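Local structure of hypothetical protein (2OD5) at residues Leu24-Ile34 / Ile79-Trp87. The protein is of unknown function but, with its small helix-and-hairpin fold of the helix-turn-helix class, is a putative nucleic acid binding protein. Numbering follows the deposited sequence.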
ATOM      1  N   LEU A  24       3.311  -6.055   4.787  1.00 30.43           N
ATOM      2  CA  LEU A  24       3.315  -6.711   3.487  1.00 32.34           C
ATOM      3  C   LEU A  24       4.317  -7.875   3.384  1.00 33.91           C
ATOM      4  O   LEU A  24       4.397  -8.543   2.361  1.00 34.26           O
ATOM      5  CB  LEU A  24       3.624  -5.695   2.391  1.00 31.06           C
ATOM      6  CG  LEU A  24       2.574  -4.626   2.123  1.00 33.98           C
ATOM      7  CD1 LEU A  24       3.039  -3.716   1.003  1.00 32.13           C
ATOM      8  CD2 LEU A  24       1.201  -5.241   1.796  1.00 33.92           C
ATOM      9  N   GLY A  25       5.054  -8.136   4.450  1.00 36.91           N
ATOM     10  CA  GLY A  25       6.017  -9.239   4.445  1.00 37.66           C
ATOM     11  C   GLY A  25       5.480 -10.587   4.009  1.00 38.90           C
ATOM     12  O   GLY A  25       6.077 -11.241   3.146  1.00 42.20           O
ATOM     13  N   ASP A  26       4.355 -10.988   4.583  1.00 39.74           N
ATOM     14  CA  ASP A  26       3.790 -12.306   4.320  0.50 42.73           C
ATOM     15  C   ASP A  26       3.228 -12.464   2.905  1.00 42.12           C
ATOM     16  O   ASP A  26       3.426 -13.495   2.276  1.00 45.32           O
ATOM     17  CB  ASP A  26       2.712 -12.646   5.361  0.50 45.80           C
ATOM     18  CG  ASP A  26       3.290 -12.872   6.760  0.50 51.01           C
ATOM     19  OD1 ASP A  26       4.473 -13.278   6.881  0.50 51.89           O
ATOM     20  OD2 ASP A  26       2.551 -12.643   7.741  0.50 59.11           O
ATOM     21  N   ARG A  27       2.534 -11.457   2.398  1.00 38.29           N
ATOM     22  CA  ARG A  27       1.892 -11.568   1.103  1.00 36.29           C
ATOM     23  C   ARG A  27       1.358 -10.216   0.690  1.00 34.73           C
ATOM     24  O   ARG A  27       1.216  -9.335   1.541  1.00 32.93           O
ATOM     25  CB  ARG A  27       0.724 -12.551   1.181  1.00 37.99           C
ATOM     26  CG  ARG A  27      -0.384 -12.130   2.126  1.00 38.01           C
ATOM     27  CD  ARG A  27      -1.465 -13.184   2.207  1.00 47.06           C
ATOM     28  NE  ARG A  27      -2.396 -12.862   3.289  1.00 54.45           N
ATOM     29  CZ  ARG A  27      -3.581 -12.272   3.150  1.00 64.99           C
ATOM     30  NH1 ARG A  27      -4.065 -11.927   1.946  1.00 68.28           N
ATOM     31  NH2 ARG A  27      -4.304 -12.033   4.244  1.00 70.26           N
ATOM     32  N   PRO A  28       1.009 -10.054  -0.599  1.00 32.03           N
ATOM     33  CA  PRO A  28       0.424  -8.780  -1.020  1.00 31.77           C
ATOM     34  C   PRO A  28      -0.895  -8.444  -0.320  1.00 33.29           C
ATOM     35  O   PRO A  28      -1.639  -9.356   0.052  1.00 33.54           O
ATOM     36  CB  PRO A  28       0.186  -8.980  -2.513  1.00 33.44           C
ATOM     37  CG  PRO A  28       1.151 -10.047  -2.928  1.00 34.36           C
ATOM     38  CD  PRO A  28       1.225 -10.966  -1.742  1.00 34.17           C
ATOM     39  N   ARG A  29      -1.178  -7.150  -0.151  1.00 31.83           N
ATOM     40  CA  ARG A  29      -2.431  -6.705   0.483  1.00 32.32           C
ATOM     41  C   ARG A  29      -2.972  -5.516  -0.273  1.00 30.86           C
ATOM     42  O   ARG A  29      -2.232  -4.811  -0.953  1.00 30.27           O
ATOM     43  CB  ARG A  29      -2.199  -6.295   1.960  1.00 34.07           C
ATOM     44  CG  ARG A  29      -1.605  -7.388   2.825  1.00 35.98           C
ATOM     45  CD  ARG A  29      -2.470  -8.649   2.884  1.00 43.41           C
ATOM     46  NE  ARG A  29      -3.441  -8.586   3.952  1.00 46.61           N
ATOM     47  CZ  ARG A  29      -3.202  -8.954   5.212  1.00 47.63           C
ATOM     48  NH1 ARG A  29      -2.011  -9.405   5.592  1.00 50.40           N
ATOM     49  NH2 ARG A  29      -4.166  -8.837   6.107  1.00 51.99           N
ATOM     50  N   ASN A  30      -4.274  -5.277  -0.163  1.00 30.69           N
ATOM     51  CA  ASN A  30      -4.875  -4.154  -0.864  1.00 31.16           C
ATOM     52  C   ASN A  30      -4.842  -2.876  -0.022  1.00 29.86           C
ATOM     53  O   ASN A  30      -4.533  -2.903   1.187  1.00 31.14           O
ATOM     54  CB  ASN A  30      -6.294  -4.500  -1.398  1.00 32.64           C
ATOM     55  CG  ASN A  30      -7.320  -4.622  -0.316  1.00 39.65           C
ATOM     56  OD1 ASN A  30      -7.410  -3.782   0.585  1.00 35.95           O
ATOM     57  ND2 ASN A  30      -8.136  -5.656  -0.407  1.00 42.86           N
ATOM     58  N   THR A  31      -5.069  -1.744  -0.663  1.00 30.86           N
ATOM     59  CA  THR A  31      -4.888  -0.448  -0.021  1.00 32.22           C
ATOM     60  C   THR A  31      -5.757  -0.290   1.233  1.00 32.59           C
ATOM     61  O   THR A  31      -5.316   0.291   2.232  1.00 34.03           O
ATOM     62  CB  THR A  31      -5.216   0.739  -0.979  1.00 36.19           C
ATOM     63  OG1 THR A  31      -4.427   0.650  -2.171  1.00 35.43           O
ATOM     64  CG2 THR A  31      -4.889   2.091  -0.303  1.00 37.15           C
ATOM     65  N   ALA A  32      -6.963  -0.827   1.176  1.00 33.07           N
ATOM     66  CA  ALA A  32      -7.896  -0.782   2.306  1.00 33.85           C
ATOM     67  C   ALA A  32      -7.382  -1.541   3.520  1.00 32.49           C
ATOM     68  O   ALA A  32      -7.497  -1.074   4.663  1.00 29.98           O
ATOM     69  CB  ALA A  32      -9.279  -1.344   1.862  1.00 34.11           C
ATOM     70  N   GLU A  33      -6.885  -2.758   3.291  1.00 30.68           N
ATOM     71  CA  GLU A  33      -6.279  -3.539   4.351  1.00 31.99           C
ATOM     72  C   GLU A  33      -5.058  -2.825   4.948  1.00 29.14           C
ATOM     73  O   GLU A  33      -4.851  -2.824   6.169  1.00 30.43           O
ATOM     74  CB  GLU A  33      -5.838  -4.897   3.821  1.00 31.38           C
ATOM     75  CG  GLU A  33      -6.931  -5.791   3.315  1.00 37.70           C
ATOM     76  CD  GLU A  33      -6.324  -7.097   2.795  1.00 44.33           C
ATOM     77  OE1 GLU A  33      -5.694  -7.091   1.680  1.00 46.91           O
ATOM     78  OE2 GLU A  33      -6.418  -8.105   3.535  1.00 53.66           O
ATOM     79  N   ILE A  34      -4.237  -2.214   4.100  1.00 28.48           N
ATOM     80  CA  ILE A  34      -3.053  -1.504   4.551  1.00 29.04           C
ATOM     81  C   ILE A  34      -3.452  -0.308   5.406  1.00 29.64           C
ATOM     82  O   ILE A  34      -2.936  -0.123   6.513  1.00 28.63           O
ATOM     83  CB  ILE A  34      -2.146  -1.052   3.369  1.00 28.79           C
ATOM     84  CG1 ILE A  34      -1.652  -2.277   2.562  1.00 29.66           C
ATOM     85  CG2 ILE A  34      -0.928  -0.277   3.888  1.00 29.56           C
ATOM     86  CD1 ILE A  34      -1.013  -1.905   1.223  1.00 32.03           C
ATOM     87  N   ILE A  79      -9.415  -0.466  -6.364  1.00 31.08           N
ATOM     88  CA  ILE A  79      -8.783  -1.200  -5.280  1.00 34.00           C
ATOM     89  C   ILE A  79      -7.418  -1.588  -5.846  1.00 31.44           C
ATOM     90  O   ILE A  79      -7.357  -2.183  -6.912  1.00 31.62           O
ATOM     91  CB  ILE A  79      -9.516  -2.527  -4.936  1.00 38.04           C
ATOM     92  CG1 ILE A  79     -11.019  -2.332  -4.836  1.00 49.64           C
ATOM     93  CG2 ILE A  79      -8.960  -3.088  -3.609  1.00 44.09           C
ATOM     94  CD1 ILE A  79     -11.771  -2.770  -6.071  1.00 56.86           C
ATOM     95  N   CYS A  80      -6.341  -1.271  -5.158  1.00 31.02           N
ATOM     96  CA  CYS A  80      -5.003  -1.635  -5.655  1.00 29.71           C
ATOM     97  C   CYS A  80      -4.374  -2.625  -4.695  1.00 31.59           C
ATOM     98  O   CYS A  80      -4.660  -2.610  -3.486  1.00 30.35           O
ATOM     99  CB  CYS A  80      -4.128  -0.403  -5.802  1.00 36.09           C
ATOM    100  SG  CYS A  80      -4.788   0.769  -7.045  1.00 39.41           S
ATOM    101  N   GLU A  81      -3.534  -3.494  -5.246  1.00 27.55           N
ATOM    102  CA  GLU A  81      -2.853  -4.524  -4.497  1.00 30.02           C
ATOM    103  C   GLU A  81      -1.372  -4.196  -4.521  1.00 30.11           C
ATOM    104  O   GLU A  81      -0.819  -3.861  -5.585  1.00 28.30           O
ATOM    105  CB  GLU A  81      -3.061  -5.889  -5.168  1.00 30.57           C
ATOM    106  CG  GLU A  81      -4.514  -6.349  -5.168  1.00 36.31           C
ATOM    107  CD  GLU A  81      -4.869  -7.277  -6.303  1.00 36.02           C
ATOM    108  OE1 GLU A  81      -3.981  -7.782  -7.012  1.00 40.63           O
ATOM    109  OE2 GLU A  81      -6.058  -7.478  -6.504  1.00 40.66           O
ATOM    110  N   TRP A  82      -0.734  -4.326  -3.361  1.00 28.58           N
ATOM    111  CA  TRP A  82       0.660  -3.946  -3.194  1.00 26.52           C
ATOM    112  C   TRP A  82       1.469  -5.049  -2.535  1.00 27.60           C
ATOM    113  O   TRP A  82       0.957  -5.780  -1.692  1.00 28.58           O
ATOM    114  CB  TRP A  82       0.712  -2.711  -2.310  1.00 27.12           C
ATOM    115  CG  TRP A  82      -0.054  -1.579  -2.772  1.00 28.25           C
ATOM    116  CD1 TRP A  82      -1.373  -1.322  -2.489  1.00 33.71           C
ATOM    117  CD2 TRP A  82       0.377  -0.539  -3.639  1.00 26.39           C
ATOM    118  NE1 TRP A  82      -1.765  -0.159  -3.090  1.00 33.76           N
ATOM    119  CE2 TRP A  82      -0.721   0.338  -3.806  1.00 30.60           C
ATOM    120  CE3 TRP A  82       1.590  -0.227  -4.252  1.00 33.77           C
ATOM    121  CZ2 TRP A  82      -0.637   1.485  -4.553  1.00 36.40           C
ATOM    122  CZ3 TRP A  82       1.657   0.937  -5.002  1.00 35.49           C
ATOM    123  CH2 TRP A  82       0.534   1.749  -5.159  1.00 30.74           C
ATOM    124  N   ALA A  83       2.756  -5.118  -2.871  1.00 27.97           N
ATOM    125  CA  ALA A  83       3.684  -6.106  -2.332  1.00 27.53           C
ATOM    126  C   ALA A  83       5.021  -5.435  -2.118  1.00 27.72           C
ATOM    127  O   ALA A  83       5.315  -4.412  -2.735  1.00 28.70           O
ATOM    128  CB  ALA A  83       3.849  -7.255  -3.342  1.00 29.59           C
ATOM    129  N   THR A  84       5.873  -6.014  -1.293  1.00 27.47           N
ATOM    130  CA  THR A  84       7.238  -5.513  -1.256  1.00 27.37           C
ATOM    131  C   THR A  84       7.953  -5.962  -2.512  1.00 26.66           C
ATOM    132  O   THR A  84       7.677  -7.029  -3.056  1.00 27.03           O
ATOM    133  CB  THR A  84       8.004  -5.970  -0.005  1.00 28.75           C
ATOM    134  OG1 THR A  84       8.284  -7.371  -0.097  1.00 28.45           O
ATOM    135  CG2 THR A  84       7.247  -5.618   1.312  1.00 28.85           C
ATOM    136  N   ARG A  85       8.940  -5.191  -2.941  1.00 26.76           N
ATOM    137  CA  ARG A  85       9.748  -5.585  -4.106  1.00 26.34           C
ATOM    138  C   ARG A  85      10.443  -6.920  -3.884  1.00 27.40           C
ATOM    139  O   ARG A  85      10.600  -7.742  -4.814  1.00 27.39           O
ATOM    140  CB  ARG A  85      10.749  -4.485  -4.440  1.00 25.13           C
ATOM    141  CG  ARG A  85      11.468  -4.664  -5.727  1.00 27.75           C
ATOM    142  CD  ARG A  85      12.391  -3.528  -6.014  1.00 28.67           C
ATOM    143  NE  ARG A  85      11.697  -2.260  -6.213  1.00 29.54           N
ATOM    144  CZ  ARG A  85      11.208  -1.844  -7.380  1.00 33.63           C
ATOM    145  NH1 ARG A  85      11.337  -2.584  -8.483  1.00 33.40           N
ATOM    146  NH2 ARG A  85      10.600  -0.679  -7.456  1.00 32.06           N
ATOM    147  N   ASN A  86      10.947  -7.131  -2.668  1.00 25.90           N
ATOM    148  CA  ASN A  86      11.604  -8.383  -2.345  1.00 26.16           C
ATOM    149  C   ASN A  86      10.652  -9.575  -2.377  1.00 26.76           C
ATOM    150  O   ASN A  86      11.032 -10.676  -2.832  1.00 28.61           O
ATOM    151  CB  ASN A  86      12.313  -8.298  -0.997  1.00 26.39           C
ATOM    152  CG  ASN A  86      13.623  -7.580  -1.076  1.00 27.32           C
ATOM    153  OD1 ASN A  86      14.438  -7.822  -1.966  1.00 28.40           O
ATOM    154  ND2 ASN A  86      13.859  -6.704  -0.106  1.00 28.89           N
ATOM    155  N   TRP A  87       9.421  -9.377  -1.940  1.00 29.41           N
ATOM    156  CA  TRP A  87       8.423 -10.445  -2.029  1.00 32.05           C
ATOM    157  C   TRP A  87       8.226 -10.840  -3.500  1.00 31.14           C
ATOM    158  O   TRP A  87       8.251 -12.017  -3.861  1.00 31.55           O
ATOM    159  CB  TRP A  87       7.094 -10.005  -1.424  1.00 31.48           C
ATOM    160  CG  TRP A  87       6.099 -11.131  -1.364  1.00 36.81           C
ATOM    161  CD1 TRP A  87       5.869 -11.980  -0.308  1.00 37.13           C
ATOM    162  CD2 TRP A  87       5.221 -11.528  -2.405  1.00 36.52           C
ATOM    163  NE1 TRP A  87       4.898 -12.900  -0.649  1.00 39.58           N
ATOM    164  CE2 TRP A  87       4.497 -12.649  -1.938  1.00 36.91           C
ATOM    165  CE3 TRP A  87       4.991 -11.062  -3.713  1.00 33.75           C
ATOM    166  CZ2 TRP A  87       3.575 -13.304  -2.726  1.00 40.42           C
ATOM    167  CZ3 TRP A  87       4.073 -11.719  -4.493  1.00 40.56           C
ATOM    168  CH2 TRP A  87       3.364 -12.819  -3.989  1.00 39.41           C
TER
HETATM  169  O   HOH W   1       4.416  -8.481  -0.324  1.00 22.69           O
HETATM  170  O   HOH W   2      -6.644   1.586  -3.916  1.00 50.96           O
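Trp82 and Thr31 lie side by side, and the indole edge gives its N-H to the threonine hydroxyl: NE1 sits 2.9 Å from Thr31 OG1, which lies almost in the ring plane. That oxygen also meets a water that in turn takes a weak bond from Cys80 N. The Ile34 side chain crosses that of Trp82 at about a right angle, its CD1 3.8 Å from Trp82 CD1, while Leu51 of helix 48-57 touches Thr31 and Ile34, and Leu55 touches Trp82. Arg29 and Trp82 form an antiparallel hydrogen-bonded pair, each N bonding to the other's O, adding the short strand 29-30 to the edge of the 75-84/61-71 hairpin, the wing of what looks like a winged helix. One residue on, Asn30 and Glu33 form a capping box: Glu33 N reaches Asn30 OD1 at 2.9 Å, and Asn30 N gives a nearly straight bond (N-H...O 171°) to the anti side of Glu33 OE1. Glu33 OE2 forms a salt bridge with Arg29 NE; over one face of that guanidinium lies Arg27 NH2. At the other end, Trp87 holds CG opposite its backbone N (chi1 -174°), which turns a ring face to Pro28, whose CD stands 3.6 Å from the six-membered ring's centroid in a CH-pi contact; the indole NE1 of Trp87 makes only a weak hydrogen bond to Asp26 O.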